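Local coordinates for CCHC-type domain-containing protein (Trypanosoma brucei brucei, PDB 7C43) that probably trims RNA from the 3' end as a metal-dependent RNase D-type exonuclease that also carries zinc knuckles likely to bind nucleic acid, at residues S9-Y14 with H194-S199; P68-F73 with Y187-V192; R36-D41 with R94-L99. All coordinates share one frame; numbering follows the deposited sequence.

Contact 1. Residues S9-Y14 with H194-S199; sequences SMILKY and HILLLS
With chi1 at -79°, I11 swings CG1 and its terminal CD1 toward L196 and lays CG2 against the helix backbone at L197; L196 answers with CG anti to its own backbone N (chi1 -172°), which carries CD2 out to meet it. The two side chains cross at about a right angle, and I11 CD1 ends 3.9 Å from L196 CD2. The other branch of the isoleucine, I11 CG2, sits 4.0 Å from L197 N and a little farther from L197 CB, so one residue straddles two successive helix positions.

L12 works one step along. Its two methyls part company: CD1 packs 4.0 Å from L197 CD2, while CD2 reaches the imidazole of H194, with L12 CD2 3.6 Å from H194 CD2 and nearly as close to NE2. That methyl meets the ring obliquely, by these two ring atoms. Y14 adds a looser touch, its CE2 4.4 Å from L196 CD2, and the same ring lies over the backbone of I11, whose CA stands 3.7 Å above the ring centre. A short 3-10 turn, with Y14 N bonded to I11 O, accompanies this.

The pieces joined are the N-terminal lead-in to strand 16-19 and the C-terminal half of helix 182-202. L154 also packs on both L12 and L197, and R193, on the same helix, bonds to Y14 O. H194 has been seen as a zinc ligand in a structure of this protein, and M144 and L148 also pack against its ring. No hydrogen bond or charge pair spans the two segments. Methyl groups and aliphatic branches hold them, with one leucine methyl against the imidazole, so fit of shape rather than directed bonds sets how the lead-in lies on this part of the helix.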
loop_
_atom_site.group_PDB
_atom_site.type_symbol
_atom_site.label_atom_id
_atom_site.label_comp_id
_atom_site.label_asym_id
_atom_site.label_seq_id
_atom_site.Cartn_x
_atom_site.Cartn_y
_atom_site.Cartn_z
ATOM N N SER A 9 6.957 -14.757 2.029
ATOM C CA SER A 9 8.164 -14.004 2.457
ATOM C C SER A 9 9.402 -14.249 1.553
ATOM O O SER A 9 10.448 -13.638 1.766
ATOM C CB SER A 9 8.519 -14.302 3.920
ATOM O OG SER A 9 9.294 -15.492 4.047
HETATM N N MSE A 10 9.289 -15.200 0.620
HETATM C CA MSE A 10 10.132 -15.311 -0.587
HETATM C C MSE A 10 10.173 -14.076 -1.485
HETATM O O MSE A 10 11.177 -13.812 -2.179
HETATM C CB MSE A 10 9.501 -16.487 -1.335
HETATM C CG MSE A 10 9.881 -16.654 -2.798
HETATM SE SE MSE A 10 9.492 -18.510 -3.337
HETATM C CE MSE A 10 7.830 -18.875 -2.329
ATOM N N ILE A 11 9.073 -13.322 -1.508
ATOM C CA ILE A 11 8.984 -12.094 -2.288
ATOM C C ILE A 11 10.048 -11.111 -1.843
ATOM O O ILE A 11 10.674 -10.468 -2.680
ATOM C CB ILE A 11 7.554 -11.492 -2.228
ATOM C CG1 ILE A 11 6.656 -12.258 -3.201
ATOM C CG2 ILE A 11 7.533 -10.001 -2.565
ATOM C CD1 ILE A 11 5.188 -12.207 -2.842
ATOM N N LEU A 12 10.277 -11.027 -0.541
ATOM C CA LEU A 12 11.282 -10.104 -0.007
ATOM C C LEU A 12 12.726 -10.350 -0.465
ATOM O O LEU A 12 13.555 -9.460 -0.346
ATOM C CB LEU A 12 11.245 -10.108 1.513
ATOM C CG LEU A 12 9.994 -9.511 2.141
ATOM C CD1 LEU A 12 9.859 -10.071 3.541
ATOM C CD2 LEU A 12 10.028 -7.989 2.169
ATOM N N LYS A 13 13.019 -11.551 -0.955
ATOM C CA LYS A 13 14.346 -11.916 -1.462
ATOM C C LYS A 13 14.461 -11.837 -2.979
ATOM O O LYS A 13 15.516 -12.172 -3.507
ATOM C CB LYS A 13 14.702 -13.348 -1.021
ATOM C CG LYS A 13 14.560 -13.623 0.473
ATOM C CD LYS A 13 15.419 -12.687 1.302
ATOM C CE LYS A 13 15.354 -13.044 2.779
ATOM N NZ LYS A 13 15.537 -11.834 3.637
ATOM N N TYR A 14 13.394 -11.441 -3.689
ATOM C CA TYR A 14 13.499 -11.178 -5.141
ATOM C C TYR A 14 14.574 -10.124 -5.412
ATOM O O TYR A 14 14.529 -9.020 -4.834
ATOM C CB TYR A 14 12.198 -10.651 -5.737
ATOM C CG TYR A 14 11.026 -11.606 -5.835
ATOM C CD1 TYR A 14 11.087 -12.929 -5.375
ATOM C CD2 TYR A 14 9.810 -11.154 -6.351
ATOM C CE1 TYR A 14 9.976 -13.772 -5.468
ATOM C CE2 TYR A 14 8.703 -11.984 -6.442
ATOM C CZ TYR A 14 8.797 -13.291 -6.003
ATOM O OH TYR A 14 7.706 -14.102 -6.081
ATOM N N HIS A 194 7.331 -5.081 -0.857
ATOM C CA HIS A 194 6.392 -4.915 0.238
ATOM C C HIS A 194 4.947 -4.861 -0.267
ATOM O O HIS A 194 4.073 -5.513 0.282
ATOM C CB HIS A 194 6.744 -3.690 1.091
ATOM C CG HIS A 194 8.048 -3.823 1.817
ATOM N ND1 HIS A 194 9.054 -2.887 1.722
ATOM C CD2 HIS A 194 8.519 -4.798 2.630
ATOM C CE1 HIS A 194 10.081 -3.269 2.464
ATOM N NE2 HIS A 194 9.781 -4.427 3.022
ATOM N N ILE A 195 4.716 -4.143 -1.356
ATOM C CA ILE A 195 3.371 -4.062 -1.952
ATOM C C ILE A 195 2.879 -5.428 -2.376
ATOM O O ILE A 195 1.750 -5.776 -2.070
ATOM C CB ILE A 195 3.338 -3.082 -3.144
ATOM C CG1 ILE A 195 3.458 -1.655 -2.636
ATOM C CG2 ILE A 195 2.062 -3.227 -3.969
ATOM C CD1 ILE A 195 3.971 -0.673 -3.677
ATOM N N LEU A 196 3.689 -6.199 -3.097
ATOM C CA LEU A 196 3.221 -7.523 -3.583
ATOM C C LEU A 196 3.080 -8.516 -2.444
ATOM O O LEU A 196 2.150 -9.324 -2.428
ATOM C CB LEU A 196 4.152 -8.111 -4.625
ATOM C CG LEU A 196 3.676 -9.377 -5.323
ATOM C CD1 LEU A 196 2.514 -9.121 -6.269
ATOM C CD2 LEU A 196 4.850 -9.979 -6.080
ATOM N N LEU A 197 4.014 -8.474 -1.502
ATOM C CA LEU A 197 3.844 -9.225 -0.262
ATOM C C LEU A 197 2.488 -8.895 0.376
ATOM O O LEU A 197 1.672 -9.784 0.611
ATOM C CB LEU A 197 4.974 -8.934 0.729
ATOM C CG LEU A 197 4.770 -9.575 2.112
ATOM C CD1 LEU A 197 4.531 -11.080 1.982
ATOM C CD2 LEU A 197 5.946 -9.269 3.030
ATOM N N LEU A 198 2.234 -7.617 0.617
ATOM C CA LEU A 198 1.005 -7.205 1.298
ATOM C C LEU A 198 -0.288 -7.657 0.602
ATOM O O LEU A 198 -1.301 -7.876 1.261
ATOM C CB LEU A 198 1.015 -5.690 1.478
ATOM C CG LEU A 198 0.011 -5.077 2.434
ATOM C CD1 LEU A 198 0.305 -5.505 3.862
ATOM C CD2 LEU A 198 0.089 -3.565 2.302
ATOM N N SER A 199 -0.258 -7.812 -0.722
ATOM C CA SER A 199 -1.454 -8.209 -1.459
ATOM C C SER A 199 -1.833 -9.661 -1.257
ATOM O O SER A 199 -2.977 -10.027 -1.490
ATOM C CB SER A 199 -1.326 -7.930 -2.960
ATOM O OG SER A 199 -0.680 -8.987 -3.647
#

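Contact 2. Residues P68-F73 with Y187-V192; sequences PVVFLF and YAAGDV. With MN (manganese (II) ion), chain D; AMP (adenosine monophosphate), chain F.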
loop_
_atom_site.group_PDB
_atom_site.type_symbol
_atom_site.label_atom_id
_atom_site.label_comp_id
_atom_site.label_asym_id
_atom_site.label_seq_id
_atom_site.Cartn_x
_atom_site.Cartn_y
_atom_site.Cartn_z
ATOM N N PRO A 68 10.017 -14.122 -10.244
ATOM C CA PRO A 68 10.577 -13.670 -8.943
ATOM C C PRO A 68 11.652 -12.588 -9.115
ATOM O O PRO A 68 12.850 -12.829 -8.960
ATOM C CB PRO A 68 11.106 -14.968 -8.319
ATOM C CG PRO A 68 11.438 -15.837 -9.495
ATOM C CD PRO A 68 10.473 -15.485 -10.595
ATOM N N VAL A 69 11.210 -11.389 -9.459
ATOM C CA VAL A 69 12.136 -10.350 -9.836
ATOM C C VAL A 69 11.476 -8.996 -9.729
ATOM O O VAL A 69 10.292 -8.870 -9.959
ATOM C CB VAL A 69 12.655 -10.594 -11.269
ATOM C CG1 VAL A 69 11.576 -10.313 -12.297
ATOM C CG2 VAL A 69 13.891 -9.760 -11.534
ATOM N N VAL A 70 12.254 -7.998 -9.357
ATOM C CA VAL A 70 11.836 -6.612 -9.437
ATOM C C VAL A 70 12.526 -5.972 -10.628
ATOM O O VAL A 70 13.750 -5.897 -10.663
ATOM C CB VAL A 70 12.248 -5.814 -8.184
ATOM C CG1 VAL A 70 11.806 -4.360 -8.305
ATOM C CG2 VAL A 70 11.688 -6.470 -6.934
ATOM N N PHE A 71 11.731 -5.508 -11.585
ATOM C CA PHE A 71 12.207 -4.660 -12.645
ATOM C C PHE A 71 12.291 -3.226 -12.172
ATOM O O PHE A 71 11.330 -2.668 -11.602
ATOM C CB PHE A 71 11.286 -4.758 -13.849
ATOM C CG PHE A 71 11.224 -6.138 -14.426
ATOM C CD1 PHE A 71 12.380 -6.754 -14.903
ATOM C CD2 PHE A 71 10.030 -6.838 -14.467
ATOM C CE1 PHE A 71 12.351 -8.026 -15.424
ATOM C CE2 PHE A 71 9.989 -8.113 -15.014
ATOM C CZ PHE A 71 11.155 -8.706 -15.499
ATOM N N LEU A 72 13.458 -2.639 -12.407
ATOM C CA LEU A 72 13.677 -1.221 -12.231
ATOM C C LEU A 72 13.859 -0.580 -13.603
ATOM O O LEU A 72 14.931 -0.608 -14.188
ATOM C CB LEU A 72 14.890 -0.967 -11.344
ATOM C CG LEU A 72 14.755 -1.500 -9.924
ATOM C CD1 LEU A 72 16.113 -1.431 -9.250
ATOM C CD2 LEU A 72 13.705 -0.750 -9.105
ATOM N N PHE A 73 12.775 0.002 -14.098
ATOM C CA PHE A 73 12.774 0.680 -15.377
ATOM C C PHE A 73 13.374 2.039 -15.232
ATOM O O PHE A 73 12.776 2.900 -14.576
ATOM C CB PHE A 73 11.359 0.827 -15.875
ATOM C CG PHE A 73 10.709 -0.474 -16.180
ATOM C CD1 PHE A 73 10.928 -1.080 -17.391
ATOM C CD2 PHE A 73 9.876 -1.087 -15.258
ATOM C CE1 PHE A 73 10.324 -2.285 -17.692
ATOM C CE2 PHE A 73 9.269 -2.300 -15.552
ATOM C CZ PHE A 73 9.493 -2.894 -16.769
ATOM N N TYR A 187 17.140 0.512 -2.516
ATOM C CA TYR A 187 16.117 1.378 -1.914
ATOM C C TYR A 187 14.882 1.405 -2.787
ATOM O O TYR A 187 13.775 1.264 -2.284
ATOM C CB TYR A 187 16.623 2.819 -1.715
ATOM C CG TYR A 187 15.735 3.703 -0.867
ATOM C CD1 TYR A 187 14.508 4.200 -1.343
ATOM C CD2 TYR A 187 16.133 4.077 0.416
ATOM C CE1 TYR A 187 13.698 5.017 -0.545
ATOM C CE2 TYR A 187 15.346 4.904 1.208
ATOM C CZ TYR A 187 14.131 5.368 0.729
ATOM O OH TYR A 187 13.371 6.178 1.541
ATOM N N ALA A 188 15.080 1.596 -4.089
ATOM C CA ALA A 188 13.983 1.661 -5.046
ATOM C C ALA A 188 13.175 0.386 -5.125
ATOM O O ALA A 188 11.957 0.434 -5.265
ATOM C CB ALA A 188 14.500 2.005 -6.422
ATOM N N ALA A 189 13.838 -0.752 -5.006
ATOM C CA ALA A 189 13.152 -2.033 -5.108
ATOM C C ALA A 189 12.326 -2.369 -3.872
ATOM O O ALA A 189 11.471 -3.259 -3.919
ATOM C CB ALA A 189 14.165 -3.148 -5.385
ATOM N N GLY A 190 12.584 -1.678 -2.767
ATOM C CA GLY A 190 11.967 -2.009 -1.494
ATOM C C GLY A 190 10.457 -2.013 -1.511
ATOM O O GLY A 190 9.839 -3.035 -1.209
ATOM N N ASP A 191 9.865 -0.894 -1.924
ATOM C CA ASP A 191 8.406 -0.724 -1.835
ATOM C C ASP A 191 7.574 -1.750 -2.624
ATOM O O ASP A 191 6.563 -2.234 -2.104
ATOM C CB ASP A 191 7.987 0.690 -2.271
ATOM C CG ASP A 191 8.340 1.780 -1.243
ATOM O OD1 ASP A 191 8.687 1.439 -0.086
ATOM O OD2 ASP A 191 8.237 2.989 -1.617
ATOM N N VAL A 192 7.967 -2.075 -3.863
ATOM C CA VAL A 192 7.164 -3.029 -4.660
ATOM C C VAL A 192 7.141 -4.442 -4.103
ATOM O O VAL A 192 6.132 -5.118 -4.198
ATOM C CB VAL A 192 7.488 -3.057 -6.183
ATOM C CG1 VAL A 192 7.120 -1.714 -6.796
ATOM C CG2 VAL A 192 8.949 -3.420 -6.493
HETATM MN MN MN D . 9.307 4.158 -3.376
HETATM P P AMP F . 7.693 6.594 -2.203
HETATM O O1P AMP F . 7.585 5.553 -3.267
HETATM O O2P AMP F . 8.524 5.965 -1.137
HETATM O O3P AMP F . 6.328 7.074 -1.869
HETATM O "O5'" AMP F . 8.500 7.831 -2.827
HETATM C "C5'" AMP F . 8.034 8.490 -4.028
HETATM C "C4'" AMP F . 8.802 9.751 -4.391
HETATM O "O4'" AMP F . 8.378 10.863 -3.554
HETATM C "C3'" AMP F . 10.325 9.759 -4.296
HETATM O "O3'" AMP F . 10.973 9.167 -5.413
HETATM C "C2'" AMP F . 10.607 11.254 -4.217
HETATM O "O2'" AMP F . 10.522 11.990 -5.424
HETATM C "C1'" AMP F . 9.482 11.710 -3.290
HETATM N N9 AMP F . 9.842 11.553 -1.885
HETATM C C8 AMP F . 9.737 10.419 -1.116
HETATM N N7 AMP F . 10.163 10.571 0.113
HETATM C C5 AMP F . 10.578 11.895 0.159
HETATM C C6 AMP F . 11.128 12.677 1.188
HETATM N N6 AMP F . 11.361 12.217 2.418
HETATM N N1 AMP F . 11.432 13.963 0.907
HETATM C C2 AMP F . 11.196 14.424 -0.329
HETATM N N3 AMP F . 10.687 13.784 -1.382
HETATM C C4 AMP F . 10.393 12.509 -1.067
#
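V70 and L72 meet A188, A189 and V192 through aliphatic groups, and the flat groups of the two segments face other ways. The F71 ring, away from the helix, has V69 CG1 3.6 Å above one face, offset toward the rim. The carboxylate of D191 is flat as well and turns to the metal, with OD2 2.4 Å from the manganese ion that also holds AMP O1P.

V70 has CG1 anti to its backbone N (chi1 180°), and this branch makes the closest contact: CG1 lies 3.5 Å from V192 CG2, a snug fit, and 3.9 Å from A189 CB. Two residues on, L72 sends CD2 to within 3.9 Å of A188 CB. The small alanines let the helix lie close, its axis 9.0 Å from that of the strand at an angle of 127°.

Helix 182-202 thus covers one face of the sheet here, with L59 and C63 of strand 57-64 also packing on A188 and V192, while F71 and F73 project to the opposite face, against helix 22-33. Strand 70-74 itself runs between strands 16-19 and 57-64.

Contact 3. Residues R36-D41 with R94-L99; sequences RSIALD and REIRKL. With MN (manganese (II) ion), chain E; MN (manganese (II) ion), chain D; AMP (adenosine monophosphate), chain F.
Two neighbouring parallel strands of the central mixed sheet of the exonuclease domain meet here, and the first leads straight into the two-metal site characteristic of this DEDD-type family. R36, I38 and L40 bond in turn to R97 and L99, in the parallel pattern. I38 uses both its N and its O on this one strand: its N is 2.7 Å from R97 O and its O 2.7 Å from L99 N, the residues flanking K98. The bond from L40 N to L99 O is nearly straight, 172° at the hydrogen, and R97 N to R36 O closes the other end.

On one face of the sheet A39 CB lies beside L99 CB, and L99 CD1 touches S37 CB. On the side of I38 and K98, I38 CD1 meets I96 CG2 at 3.6 Å; farther along, L40 CD1 lies beside K98 CB.

At the R36 end the arginine, bent at chi2 (61°), curls back so that NH1 makes a weak bond to E95 O at the guanidinium edge and a water links NH1 to R94 O. Its NH2 stands over one face of the R97 guanidinium, the two planes 79° apart; R97 is salt-bridged to E216, which probably eases the meeting of like charges. K98 turns its amine back to I96 O (2.7 Å), with further carbonyls of D93 and E119 bonded to it.

Past the pairing, D41 bridges the metals: OD1 binds one manganese at 2.1 Å and OD2 the other. Strand 57-64 flanks 37-44 on its other side and strand 121-123 flanks 97-100; helix 182-202 packs on A39 and L99, helix 80-92 on I38 and L40.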
loop_
_atom_site.group_PDB
_atom_site.type_symbol
_atom_site.label_atom_id
_atom_site.label_comp_id
_atom_site.label_asym_id
_atom_site.label_seq_id
_atom_site.Cartn_x
_atom_site.Cartn_y
_atom_site.Cartn_z
ATOM N N ARG A 36 -0.896 -11.723 -13.404
ATOM C CA ARG A 36 -2.230 -11.416 -12.954
ATOM C C ARG A 36 -2.190 -10.133 -12.098
ATOM O O ARG A 36 -3.107 -9.353 -12.153
ATOM C CB ARG A 36 -2.797 -12.622 -12.184
ATOM C CG ARG A 36 -4.018 -12.367 -11.298
ATOM C CD ARG A 36 -5.236 -11.870 -12.088
ATOM N NE ARG A 36 -6.259 -11.251 -11.222
ATOM C CZ ARG A 36 -7.131 -10.309 -11.597
ATOM N NH1 ARG A 36 -7.146 -9.826 -12.841
ATOM N NH2 ARG A 36 -8.004 -9.832 -10.719
ATOM N N SER A 37 -1.136 -9.933 -11.317
ATOM C CA SER A 37 -0.984 -8.735 -10.484
ATOM C C SER A 37 0.431 -8.190 -10.627
ATOM O O SER A 37 1.390 -8.957 -10.707
ATOM C CB SER A 37 -1.270 -9.039 -9.017
ATOM O OG SER A 37 -2.517 -9.692 -8.879
ATOM N N ILE A 38 0.551 -6.867 -10.683
ATOM C CA ILE A 38 1.827 -6.212 -10.821
ATOM C C ILE A 38 1.862 -5.114 -9.784
ATOM O O ILE A 38 1.042 -4.205 -9.824
ATOM C CB ILE A 38 2.008 -5.596 -12.212
ATOM C CG1 ILE A 38 1.864 -6.675 -13.305
ATOM C CG2 ILE A 38 3.372 -4.889 -12.296
ATOM C CD1 ILE A 38 1.952 -6.159 -14.733
ATOM N N ALA A 39 2.816 -5.182 -8.861
ATOM C CA ALA A 39 3.021 -4.076 -7.934
ATOM C C ALA A 39 3.873 -3.013 -8.614
ATOM O O ALA A 39 4.934 -3.325 -9.154
ATOM C CB ALA A 39 3.671 -4.557 -6.655
ATOM N N LEU A 40 3.398 -1.763 -8.571
ATOM C CA LEU A 40 4.082 -0.618 -9.159
ATOM C C LEU A 40 4.464 0.440 -8.149
ATOM O O LEU A 40 3.868 0.551 -7.089
ATOM C CB LEU A 40 3.225 0.034 -10.219
ATOM C CG LEU A 40 2.910 -0.867 -11.405
ATOM C CD1 LEU A 40 1.873 -0.176 -12.281
ATOM C CD2 LEU A 40 4.173 -1.206 -12.186
ATOM N N ASP A 41 5.486 1.205 -8.500
ATOM C CA ASP A 41 5.870 2.358 -7.746
ATOM C C ASP A 41 6.660 3.265 -8.666
ATOM O O ASP A 41 7.128 2.809 -9.701
ATOM C CB ASP A 41 6.719 1.937 -6.549
ATOM C CG ASP A 41 6.856 3.037 -5.502
ATOM O OD1 ASP A 41 5.995 3.939 -5.447
ATOM O OD2 ASP A 41 7.820 2.964 -4.724
ATOM N N ARG A 94 -7.084 -3.802 -17.973
ATOM C CA ARG A 94 -7.760 -3.916 -16.676
ATOM C C ARG A 94 -7.814 -5.342 -16.138
ATOM O O ARG A 94 -8.118 -5.530 -14.974
ATOM C CB ARG A 94 -9.182 -3.305 -16.737
ATOM C CG ARG A 94 -10.215 -4.101 -17.542
ATOM C CD ARG A 94 -11.645 -3.612 -17.342
ATOM N NE ARG A 94 -11.709 -2.187 -17.630
ATOM C CZ ARG A 94 -12.312 -1.241 -16.912
ATOM N NH1 ARG A 94 -12.233 0.030 -17.323
ATOM N NH2 ARG A 94 -13.005 -1.531 -15.816
ATOM N N GLU A 95 -7.526 -6.339 -16.979
ATOM C CA GLU A 95 -7.452 -7.743 -16.521
ATOM C C GLU A 95 -6.175 -8.053 -15.752
ATOM O O GLU A 95 -6.082 -9.106 -15.113
ATOM C CB GLU A 95 -7.630 -8.745 -17.673
ATOM C CG GLU A 95 -8.937 -8.601 -18.478
ATOM C CD GLU A 95 -10.227 -8.978 -17.717
ATOM O OE1 GLU A 95 -10.918 -8.078 -17.174
ATOM O OE2 GLU A 95 -10.575 -10.184 -17.678
ATOM N N ILE A 96 -5.201 -7.146 -15.805
ATOM C CA ILE A 96 -4.012 -7.231 -14.988
ATOM C C ILE A 96 -4.081 -6.224 -13.822
ATOM O O ILE A 96 -4.107 -5.017 -14.004
ATOM C CB ILE A 96 -2.759 -7.007 -15.841
ATOM C CG1 ILE A 96 -2.730 -8.005 -17.010
ATOM C CG2 ILE A 96 -1.520 -7.157 -14.982
ATOM C CD1 ILE A 96 -1.465 -7.951 -17.867
ATOM N N ARG A 97 -4.100 -6.736 -12.609
ATOM C CA ARG A 97 -4.230 -5.876 -11.459
ATOM C C ARG A 97 -2.928 -5.081 -11.217
ATOM O O ARG A 97 -1.863 -5.662 -11.145
ATOM C CB ARG A 97 -4.614 -6.687 -10.238
ATOM C CG ARG A 97 -4.925 -5.775 -9.064
ATOM C CD ARG A 97 -5.198 -6.519 -7.781
ATOM N NE ARG A 97 -6.591 -6.962 -7.743
ATOM C CZ ARG A 97 -7.023 -8.208 -7.920
ATOM N NH1 ARG A 97 -6.177 -9.214 -8.155
ATOM N NH2 ARG A 97 -8.324 -8.440 -7.859
ATOM N N LYS A 98 -3.021 -3.758 -11.126
ATOM C CA LYS A 98 -1.875 -2.928 -10.767
ATOM C C LYS A 98 -1.989 -2.633 -9.289
ATOM O O LYS A 98 -2.986 -2.066 -8.880
ATOM C CB LYS A 98 -1.859 -1.602 -11.540
ATOM C CG LYS A 98 -2.193 -1.716 -13.017
ATOM C CD LYS A 98 -1.378 -2.781 -13.719
ATOM C CE LYS A 98 -1.762 -2.880 -15.184
ATOM N NZ LYS A 98 -3.212 -2.944 -15.509
ATOM N N LEU A 99 -0.989 -3.003 -8.501
ATOM C CA LEU A 99 -1.040 -2.773 -7.069
ATOM C C LEU A 99 -0.207 -1.571 -6.714
ATOM O O LEU A 99 0.956 -1.510 -7.072
ATOM C CB LEU A 99 -0.525 -3.993 -6.313
ATOM C CG LEU A 99 -1.224 -5.322 -6.601
ATOM C CD1 LEU A 99 -0.297 -6.494 -6.300
ATOM C CD2 LEU A 99 -2.518 -5.440 -5.813
HETATM MN MN MN E . 5.587 5.361 -3.898
HETATM MN MN MN D . 9.307 4.158 -3.376
HETATM P P AMP F . 7.693 6.594 -2.203
HETATM O O1P AMP F . 7.585 5.553 -3.267
HETATM O O2P AMP F . 8.524 5.965 -1.137
HETATM O O3P AMP F . 6.328 7.074 -1.869
HETATM O "O5'" AMP F . 8.500 7.831 -2.827
HETATM C "C5'" AMP F . 8.034 8.490 -4.028
HETATM C "C4'" AMP F . 8.802 9.751 -4.391
HETATM O "O4'" AMP F . 8.378 10.863 -3.554
HETATM C "C3'" AMP F . 10.325 9.759 -4.296
HETATM O "O3'" AMP F . 10.973 9.167 -5.413
HETATM C "C2'" AMP F . 10.607 11.254 -4.217
HETATM O "O2'" AMP F . 10.522 11.990 -5.424
HETATM C "C1'" AMP F . 9.482 11.710 -3.290
HETATM N N9 AMP F . 9.842 11.553 -1.885
HETATM C C8 AMP F . 9.737 10.419 -1.116
HETATM N N7 AMP F . 10.163 10.571 0.113
HETATM C C5 AMP F . 10.578 11.895 0.159
HETATM C C6 AMP F . 11.128 12.677 1.188
HETATM N N6 AMP F . 11.361 12.217 2.418
HETATM N N1 AMP F . 11.432 13.963 0.907
HETATM C C2 AMP F . 11.196 14.424 -0.329
HETATM N N3 AMP F . 10.687 13.784 -1.382
HETATM C C4 AMP F . 10.393 12.509 -1.067
HETATM O O HOH W 1 -8.111 -7.070 -12.507
HETATM O O HOH W 2 5.892 6.663 -5.593
HETATM O O HOH W 3 3.499 5.522 -4.201
#

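How the contacts relate
Helix 182-202 ties the three together. Contacts 1 and 2 use successive turns of it, their centres 10 Å apart, and they meet where Y14 CE1 comes 3.3 Å from P68 CB. The helix face bearing I195 and V192 settles on contact 3: I195 CG2 is 3.4 Å from A39 CB, and V192 CG1 lies 3.7 Å from D41 CB. Contacts 2 and 3 share the active site, for D191 OD2 and D41 OD2 are held 3.1 Å apart as ligands of the same manganese, and both contacts reach AMP. In contact 1 the side chain of H194 stays about 9 Å from the nucleotide.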